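Local structure of cell division protein FtsI/penicillin binding protein 2 (4ZTK) at residues Q25-K30 with A307-S312; A47-Q52 with S191-Y196; I198-G203 with D270-V275. The protein probably cross-links peptidoglycan stem peptides as a penicillin-binding D,D-transpeptidase serving bacterial cell division. All coordinates share one frame; numbering follows the deposited sequence.

From the N terminus, helix 22-38 comes first and pairs with the end of the modelled chain: contact 1 joins its residues 25-30 to 307-312, making the longest loop, with the other two contacts lying within it. The next strand, 43-49, meets helix 189-200 in contact 2. That loop is complete before contact 3 begins, where the end of the same helix meets 270-275 at the start of strand 274-281. Contacts 2 and 3 are thus in series and share helix 189-200 and the central sheet, in which strands 43-49 and 274-281 are neighbours. Ile48 of contact 2 touches Val28 of contact 1, and Tyr274 of contact 3 touches Leu311 of contact 1.

Contact 1: Q25-K30 with A307-S312; sequences QQIVEK and AMDALS
Ile27 lies against Asp309 where the N-terminal helix 22-38 runs beside the last turn of helix 295-310; their CA atoms stand 6.9 Å apart. At the start of 25-30, Gln25 NE2 donates to Glu29 OE2 at 3.3 Å in a nearly straight bond (169°) on the far side of the helix from 307-312. Ile27 then carries the contact. With chi1 at -69°, CG2 lies anti to the backbone N and CG1 beside it, which spreads both branches over Asp309: CG2 sits 3.6 Å from Asp309 CB, and CD1 3.8 Å from that same carbon. CD1 reaches on to Ala310 N at 4.0 Å. The two side chains pass alongside each other in opposite directions; Asp309 CB takes most of the contact, with Asp309 OD2 3.8 Å from Ile27 CG2. Val28 packs on the sheet face, against Ile46 and Ile48 of strand 43-49. One turn beyond Ile27, Lys30 brings NZ to 4.5 Å from Asp309 OD2, too far for a salt bridge, although the opposite charges may attract weakly; OD2 has a weak hydrogen bond from Gln31 NE2. Ala310 leans on Tyr274 of strand 274-281. Two terminal helices laid side by side over one face of a five-stranded antiparallel sheet are characteristic of the penicillin-binding protein and serine beta-lactamase fold.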
loop_
_atom_site.group_PDB
_atom_site.type_symbol
_atom_site.label_atom_id
_atom_site.label_comp_id
_atom_site.label_asym_id
_atom_site.label_seq_id
_atom_site.Cartn_x
_atom_site.Cartn_y
_atom_site.Cartn_z
ATOM N N GLN A 25 17.012 -8.660 -3.397
ATOM C CA GLN A 25 16.388 -9.917 -3.006
ATOM C C GLN A 25 16.908 -10.416 -1.665
ATOM O O GLN A 25 16.137 -10.841 -0.808
ATOM C CB GLN A 25 16.622 -10.985 -4.074
ATOM C CG GLN A 25 15.915 -12.287 -3.786
ATOM C CD GLN A 25 14.409 -12.119 -3.714
ATOM O OE1 GLN A 25 13.849 -11.198 -4.303
ATOM N NE2 GLN A 25 13.748 -13.011 -2.991
ATOM N N GLN A 26 18.221 -10.358 -1.489
ATOM C CA GLN A 26 18.843 -10.819 -0.259
ATOM C C GLN A 26 18.430 -9.954 0.933
ATOM O O GLN A 26 18.200 -10.464 2.027
ATOM C CB GLN A 26 20.361 -10.841 -0.422
ATOM C CG GLN A 26 21.090 -11.439 0.751
ATOM C CD GLN A 26 22.442 -12.002 0.365
ATOM O OE1 GLN A 26 22.545 -12.870 -0.506
ATOM N NE2 GLN A 26 23.490 -11.507 1.008
ATOM N N ILE A 27 18.329 -8.649 0.709
ATOM C CA ILE A 27 17.836 -7.730 1.732
ATOM C C ILE A 27 16.432 -8.101 2.217
ATOM O O ILE A 27 16.203 -8.249 3.417
ATOM C CB ILE A 27 17.823 -6.277 1.224
ATOM C CG1 ILE A 27 19.256 -5.771 1.045
ATOM C CG2 ILE A 27 17.040 -5.377 2.185
ATOM C CD1 ILE A 27 19.347 -4.379 0.438
ATOM N N VAL A 28 15.494 -8.267 1.293
ATOM C CA VAL A 28 14.115 -8.528 1.700
ATOM C C VAL A 28 13.974 -9.927 2.299
ATOM O O VAL A 28 13.141 -10.160 3.174
ATOM C CB VAL A 28 13.109 -8.298 0.551
ATOM C CG1 VAL A 28 13.128 -6.839 0.133
ATOM C CG2 VAL A 28 13.412 -9.206 -0.645
ATOM N N GLU A 29 14.810 -10.848 1.834
ATOM C CA GLU A 29 14.839 -12.200 2.381
ATOM C C GLU A 29 15.211 -12.221 3.859
ATOM O O GLU A 29 14.564 -12.900 4.639
ATOM C CB GLU A 29 15.779 -13.097 1.573
ATOM C CG GLU A 29 15.141 -13.673 0.321
ATOM C CD GLU A 29 16.142 -14.377 -0.575
ATOM O OE1 GLU A 29 17.359 -14.173 -0.377
ATOM O OE2 GLU A 29 15.715 -15.134 -1.472
ATOM N N LYS A 30 16.241 -11.469 4.243
ATOM C CA LYS A 30 16.631 -11.369 5.650
ATOM C C LYS A 30 15.562 -10.676 6.492
ATOM O O LYS A 30 15.296 -11.075 7.627
ATOM C CB LYS A 30 17.942 -10.595 5.805
ATOM C CG LYS A 30 19.122 -11.215 5.101
ATOM C CD LYS A 30 20.408 -10.448 5.378
ATOM C CE LYS A 30 20.349 -9.036 4.818
ATOM N NZ LYS A 30 21.629 -8.305 5.047
ATOM N N ALA A 307 14.270 -0.176 3.534
ATOM C CA ALA A 307 14.610 1.100 2.916
ATOM C C ALA A 307 16.006 1.577 3.297
ATOM O O ALA A 307 16.758 2.048 2.449
ATOM C CB ALA A 307 13.574 2.157 3.274
HETATM N N MSE A 308 16.355 1.459 4.571
HETATM C CA MSE A 308 17.685 1.870 5.007
HETATM C C MSE A 308 18.772 0.977 4.418
HETATM O O MSE A 308 19.838 1.459 4.043
HETATM C CB MSE A 308 17.775 1.933 6.531
HETATM C CG MSE A 308 17.114 3.178 7.101
HETATM SE SE MSE A 308 17.023 3.213 9.036
HETATM C CE MSE A 308 18.939 3.175 9.431
ATOM N N ASP A 309 18.489 -0.319 4.320
ATOM C CA ASP A 309 19.406 -1.259 3.678
ATOM C C ASP A 309 19.583 -0.943 2.196
ATOM O O ASP A 309 20.698 -0.955 1.681
ATOM C CB ASP A 309 18.895 -2.695 3.823
ATOM C CG ASP A 309 19.249 -3.312 5.159
ATOM O OD1 ASP A 309 19.619 -2.560 6.084
ATOM O OD2 ASP A 309 19.151 -4.553 5.282
ATOM N N ALA A 310 18.474 -0.669 1.517
ATOM C CA ALA A 310 18.492 -0.433 0.074
ATOM C C ALA A 310 19.267 0.830 -0.268
ATOM O O ALA A 310 20.027 0.862 -1.235
ATOM C CB ALA A 310 17.078 -0.354 -0.474
ATOM N N LEU A 311 19.081 1.867 0.541
ATOM C CA LEU A 311 19.806 3.117 0.355
ATOM C C LEU A 311 21.222 3.009 0.933
ATOM O O LEU A 311 21.896 4.018 1.131
ATOM C CB LEU A 311 19.037 4.274 1.004
ATOM C CG LEU A 311 17.577 4.461 0.569
ATOM C CD1 LEU A 311 16.881 5.513 1.412
ATOM C CD2 LEU A 311 17.483 4.819 -0.904
ATOM N N SER A 312 21.653 1.772 1.189
ATOM C CA SER A 312 22.950 1.456 1.796
ATOM C C SER A 312 23.115 2.025 3.204
ATOM O O SER A 312 23.187 3.239 3.394
ATOM C CB SER A 312 24.115 1.877 0.893
ATOM O OG SER A 312 24.184 1.058 -0.263
#

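Contact 2: A47-Q52 with S191-Y196; sequences AIADPQ and SLIKSY
Ile193 overlaps the backbone of strand 43-49 with its CD1 methyl, which drops between the side chains of Ala47 and Ala49. CD1 is 4.0 Å from Ala47 CB and 3.7 Å from Ala49 CB, and between them it rests on the peptide chain itself, 3.3 Å from Ala47 O and 3.6 Å from Ala49 N. CG1 follows behind, over Ala49 CB. The branch extends this far because CG1 is anti to the backbone N (chi1 -164°) and the chain continues straight through chi2. With two methyls as its floor, the helix 189-200 approaches closely: the axes of 191-196 and 47-49 come within 8.9 Å, inclined at 38°. The CB of Ile48 is directed away from the helix, and its side chain touches Val28 of helix 22-38, so the sheet is covered on both faces. Ile56 and Val275 of the flanking strands also touch Ile193. Farther along, Tyr196 OH bonds to Thr81 O, probably within the SxxK motif. The side chains that meet are apolar and share no bond, but the methyl also lies on polar backbone: the Ala49 amide has a probable partner in Val275 O, and Ala47 is backbone-bonded to Leu277, so burial need not cost hydrogen bonds.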
loop_
_atom_site.group_PDB
_atom_site.type_symbol
_atom_site.label_atom_id
_atom_site.label_comp_id
_atom_site.label_asym_id
_atom_site.label_seq_id
_atom_site.Cartn_x
_atom_site.Cartn_y
_atom_site.Cartn_z
ATOM N N ALA A 47 7.753 -6.859 -1.093
ATOM C CA ALA A 47 8.039 -6.695 -2.508
ATOM C C ALA A 47 8.633 -5.320 -2.770
ATOM O O ALA A 47 8.272 -4.342 -2.110
ATOM C CB ALA A 47 6.782 -6.914 -3.344
ATOM N N ILE A 48 9.568 -5.263 -3.711
ATOM C CA ILE A 48 10.159 -4.007 -4.154
ATOM C C ILE A 48 9.921 -3.873 -5.649
ATOM O O ILE A 48 9.999 -4.852 -6.376
ATOM C CB ILE A 48 11.680 -3.965 -3.918
ATOM C CG1 ILE A 48 12.046 -4.540 -2.546
ATOM C CG2 ILE A 48 12.211 -2.545 -4.095
ATOM C CD1 ILE A 48 11.578 -3.734 -1.399
ATOM N N ALA A 49 9.615 -2.664 -6.101
ATOM C CA ALA A 49 9.406 -2.419 -7.519
ATOM C C ALA A 49 10.165 -1.176 -7.957
ATOM O O ALA A 49 10.438 -0.281 -7.156
ATOM C CB ALA A 49 7.913 -2.265 -7.834
ATOM N N ASP A 50 10.499 -1.130 -9.240
ATOM C CA ASP A 50 11.204 0.004 -9.822
ATOM C C ASP A 50 10.207 1.084 -10.252
ATOM O O ASP A 50 9.310 0.821 -11.049
ATOM C CB ASP A 50 12.058 -0.469 -11.008
ATOM C CG ASP A 50 12.487 0.666 -11.908
ATOM O OD1 ASP A 50 13.425 1.401 -11.539
ATOM O OD2 ASP A 50 11.885 0.818 -12.990
ATOM N N PRO A 51 10.357 2.304 -9.709
ATOM C CA PRO A 51 9.434 3.417 -9.971
ATOM C C PRO A 51 9.250 3.778 -11.451
ATOM O O PRO A 51 8.196 4.291 -11.803
ATOM C CB PRO A 51 10.083 4.589 -9.229
ATOM C CG PRO A 51 10.900 3.956 -8.163
ATOM C CD PRO A 51 11.415 2.678 -8.755
ATOM N N GLN A 52 10.245 3.520 -12.296
ATOM C CA GLN A 52 10.161 3.911 -13.705
ATOM C C GLN A 52 9.364 2.932 -14.558
ATOM O O GLN A 52 8.708 3.331 -15.519
ATOM C CB GLN A 52 11.555 4.077 -14.316
ATOM C CG GLN A 52 12.065 5.506 -14.352
ATOM C CD GLN A 52 12.758 5.909 -13.068
ATOM O OE1 GLN A 52 12.923 5.096 -12.157
ATOM N NE2 GLN A 52 13.173 7.168 -12.991
ATOM N N SER A 191 -0.158 -6.321 -8.072
ATOM C CA SER A 191 -1.010 -5.267 -8.615
ATOM C C SER A 191 -0.982 -4.045 -7.706
ATOM O O SER A 191 -0.969 -2.909 -8.179
ATOM C CB SER A 191 -2.446 -5.759 -8.830
ATOM O OG SER A 191 -3.161 -5.837 -7.606
ATOM N N LEU A 192 -0.946 -4.278 -6.397
ATOM C CA LEU A 192 -0.962 -3.177 -5.439
ATOM C C LEU A 192 0.314 -2.336 -5.501
ATOM O O LEU A 192 0.255 -1.104 -5.512
ATOM C CB LEU A 192 -1.211 -3.687 -4.016
ATOM C CG LEU A 192 -1.378 -2.599 -2.946
ATOM C CD1 LEU A 192 -2.500 -1.612 -3.314
ATOM C CD2 LEU A 192 -1.627 -3.212 -1.566
ATOM N N ILE A 193 1.469 -2.995 -5.558
ATOM C CA ILE A 193 2.726 -2.258 -5.606
ATOM C C ILE A 193 2.878 -1.531 -6.946
ATOM O O ILE A 193 3.494 -0.463 -7.021
ATOM C CB ILE A 193 3.956 -3.158 -5.287
ATOM C CG1 ILE A 193 5.185 -2.298 -4.967
ATOM C CG2 ILE A 193 4.242 -4.132 -6.428
ATOM C CD1 ILE A 193 6.413 -3.096 -4.527
ATOM N N LYS A 194 2.292 -2.091 -8.000
ATOM C CA LYS A 194 2.334 -1.433 -9.301
ATOM C C LYS A 194 1.489 -0.159 -9.291
ATOM O O LYS A 194 1.843 0.836 -9.929
ATOM C CB LYS A 194 1.896 -2.384 -10.423
ATOM C CG LYS A 194 2.977 -3.389 -10.828
ATOM C CD LYS A 194 2.483 -4.345 -11.906
ATOM C CE LYS A 194 3.570 -5.334 -12.313
ATOM N NZ LYS A 194 4.660 -4.699 -13.111
ATOM N N SER A 195 0.382 -0.187 -8.556
ATOM C CA SER A 195 -0.440 1.004 -8.390
ATOM C C SER A 195 0.337 2.091 -7.650
ATOM O O SER A 195 0.301 3.262 -8.032
ATOM C CB SER A 195 -1.737 0.667 -7.653
ATOM O OG SER A 195 -2.516 -0.233 -8.427
ATOM N N TYR A 196 1.049 1.707 -6.596
ATOM C CA TYR A 196 1.888 2.668 -5.890
ATOM C C TYR A 196 3.057 3.150 -6.757
ATOM O O TYR A 196 3.508 4.289 -6.628
ATOM C CB TYR A 196 2.363 2.115 -4.541
ATOM C CG TYR A 196 1.382 2.433 -3.441
ATOM C CD1 TYR A 196 0.304 1.602 -3.186
ATOM C CD2 TYR A 196 1.509 3.589 -2.691
ATOM C CE1 TYR A 196 -0.614 1.906 -2.193
ATOM C CE2 TYR A 196 0.600 3.904 -1.702
ATOM C CZ TYR A 196 -0.461 3.060 -1.462
ATOM O OH TYR A 196 -1.369 3.368 -0.480
#

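Contact 3: I198-G203 with D270-V275; sequences ILANKG and DNPRYV
Ala200, at the end of helix 189-200, faces Pro272 with their CA atoms 5.9 Å apart, just ahead of strand 274-281 in the central antiparallel sheet of the penicillin-binding transpeptidase fold. Beyond Ala200 the helix comes undone: Asn201 leaves helical geometry, and Lys202 and Gly203 both take positive phi values. Two weak backbone bonds, Gly203 N to Ile198 O and Lys202 N to Leu199 O, make this helix end resemble a Schellman motif before the chain enters the short strand 204-205. On the other side, 270-275 comes out of a loop and joins the sheet through a classic beta bulge, in which Arg273 and Tyr274 both face Val267 of strand 259-267. Val275 then runs beside the neighbouring strand 43-49 on the opposite flank.

The methyl of Ala200 is the centre of the side-chain packing. Pro272 CB lies 3.9 Å from Ala200 CB, and Val275 CG2 meets that methyl at the same distance of 3.9 Å. Val275 offers that branch because CG1 is anti to the backbone N (chi1 -171°), while CG2 stands beside the N. The same valine touches Tyr196 and Ala197, so it lies along the helix, whereas Pro272 packs against the helix end. Tyr266 of strand 259-267 touches both Ala200 and Pro272 and links the pair to the next strand.

The CB of Tyr274 is directed away from 198-203, and its side chain touches Arg23 and Met24 of helix 22-38, with Arg273 CG 3.5 Å above one face of the Tyr274 ring, near the rim. The proline ring also meets the last helical carbonyl: Pro272 CG approaches Ala200 O to 3.3 Å, with CB and CD each at 3.8 Å from that oxygen.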
loop_
_atom_site.group_PDB
_atom_site.type_symbol
_atom_site.label_atom_id
_atom_site.label_comp_id
_atom_site.label_asym_id
_atom_site.label_seq_id
_atom_site.Cartn_x
_atom_site.Cartn_y
_atom_site.Cartn_z
ATOM N N ILE A 198 2.874 3.907 -9.768
ATOM C CA ILE A 198 2.350 5.007 -10.569
ATOM C C ILE A 198 2.526 6.342 -9.838
ATOM O O ILE A 198 2.961 7.333 -10.426
ATOM C CB ILE A 198 0.875 4.782 -10.946
ATOM C CG1 ILE A 198 0.752 3.555 -11.858
ATOM C CG2 ILE A 198 0.305 6.019 -11.634
ATOM C CD1 ILE A 198 -0.666 3.245 -12.299
ATOM N N LEU A 199 2.206 6.354 -8.550
ATOM C CA LEU A 199 2.381 7.551 -7.736
ATOM C C LEU A 199 3.854 7.927 -7.635
ATOM O O LEU A 199 4.204 9.105 -7.675
ATOM C CB LEU A 199 1.802 7.344 -6.336
ATOM C CG LEU A 199 0.315 6.998 -6.246
ATOM C CD1 LEU A 199 -0.071 6.721 -4.796
ATOM C CD2 LEU A 199 -0.545 8.114 -6.831
ATOM N N ALA A 200 4.713 6.919 -7.509
ATOM C CA ALA A 200 6.146 7.147 -7.421
ATOM C C ALA A 200 6.699 7.641 -8.753
ATOM O O ALA A 200 7.743 8.286 -8.796
ATOM C CB ALA A 200 6.865 5.874 -6.980
ATOM N N ASN A 201 5.987 7.341 -9.835
ATOM C CA ASN A 201 6.427 7.692 -11.181
ATOM C C ASN A 201 5.815 9.023 -11.617
ATOM O O ASN A 201 5.553 9.241 -12.802
ATOM C CB ASN A 201 6.040 6.571 -12.158
ATOM C CG ASN A 201 6.702 6.711 -13.519
ATOM O OD1 ASN A 201 7.758 7.324 -13.649
ATOM N ND2 ASN A 201 6.070 6.147 -14.545
ATOM N N LYS A 202 5.583 9.905 -10.646
ATOM C CA LYS A 202 4.991 11.223 -10.894
ATOM C C LYS A 202 3.591 11.137 -11.510
ATOM O O LYS A 202 3.214 11.958 -12.344
ATOM C CB LYS A 202 5.915 12.089 -11.759
ATOM C CG LYS A 202 7.260 12.400 -11.107
ATOM C CD LYS A 202 8.423 12.280 -12.092
ATOM C CE LYS A 202 8.467 13.434 -13.082
ATOM N NZ LYS A 202 9.639 13.331 -13.998
ATOM N N GLY A 203 2.822 10.139 -11.088
ATOM C CA GLY A 203 1.452 9.986 -11.546
ATOM C C GLY A 203 1.344 9.551 -12.995
ATOM O O GLY A 203 0.289 9.687 -13.607
ATOM N N ASP A 270 10.997 12.572 -2.877
ATOM C CA ASP A 270 11.244 13.650 -3.833
ATOM C C ASP A 270 11.744 13.154 -5.188
ATOM O O ASP A 270 11.577 13.831 -6.204
ATOM C CB ASP A 270 12.226 14.671 -3.248
ATOM C CG ASP A 270 13.491 14.024 -2.708
ATOM O OD1 ASP A 270 14.585 14.591 -2.914
ATOM O OD2 ASP A 270 13.390 12.951 -2.075
ATOM N N ASN A 271 12.364 11.979 -5.198
ATOM C CA ASN A 271 12.829 11.364 -6.436
ATOM C C ASN A 271 13.016 9.869 -6.229
ATOM O O ASN A 271 14.138 9.399 -6.069
ATOM C CB ASN A 271 14.134 12.009 -6.903
ATOM C CG ASN A 271 14.438 11.715 -8.353
ATOM O OD1 ASN A 271 14.329 10.576 -8.804
ATOM N ND2 ASN A 271 14.810 12.749 -9.100
ATOM N N PRO A 272 11.904 9.122 -6.241
ATOM C CA PRO A 272 11.831 7.723 -5.808
ATOM C C PRO A 272 12.861 6.824 -6.463
ATOM O O PRO A 272 13.111 6.927 -7.657
ATOM C CB PRO A 272 10.417 7.311 -6.224
ATOM C CG PRO A 272 9.645 8.580 -6.155
ATOM C CD PRO A 272 10.590 9.618 -6.685
ATOM N N ARG A 273 13.450 5.948 -5.662
ATOM C CA ARG A 273 14.381 4.954 -6.163
ATOM C C ARG A 273 13.752 3.572 -6.038
ATOM O O ARG A 273 14.006 2.690 -6.860
ATOM C CB ARG A 273 15.692 5.020 -5.379
ATOM C CG ARG A 273 16.832 4.225 -5.990
ATOM C CD ARG A 273 18.022 5.124 -6.283
ATOM N NE ARG A 273 18.431 5.896 -5.114
ATOM C CZ ARG A 273 19.325 5.483 -4.220
ATOM N NH1 ARG A 273 19.638 6.254 -3.187
ATOM N NH2 ARG A 273 19.904 4.299 -4.358
ATOM N N TYR A 274 12.925 3.388 -5.011
ATOM C CA TYR A 274 12.297 2.097 -4.763
ATOM C C TYR A 274 10.844 2.258 -4.349
ATOM O O TYR A 274 10.493 3.185 -3.628
ATOM C CB TYR A 274 13.047 1.324 -3.672
ATOM C CG TYR A 274 14.525 1.163 -3.933
ATOM C CD1 TYR A 274 14.988 0.243 -4.857
ATOM C CD2 TYR A 274 15.456 1.936 -3.252
ATOM C CE1 TYR A 274 16.346 0.094 -5.102
ATOM C CE2 TYR A 274 16.808 1.795 -3.485
ATOM C CZ TYR A 274 17.250 0.872 -4.412
ATOM O OH TYR A 274 18.599 0.733 -4.650
ATOM N N VAL A 275 10.003 1.343 -4.812
ATOM C CA VAL A 275 8.650 1.230 -4.304
ATOM C C VAL A 275 8.637 -0.022 -3.447
ATOM O O VAL A 275 9.178 -1.055 -3.849
ATOM C CB VAL A 275 7.622 1.080 -5.441
ATOM C CG1 VAL A 275 6.205 1.196 -4.888
ATOM C CG2 VAL A 275 7.869 2.118 -6.531
#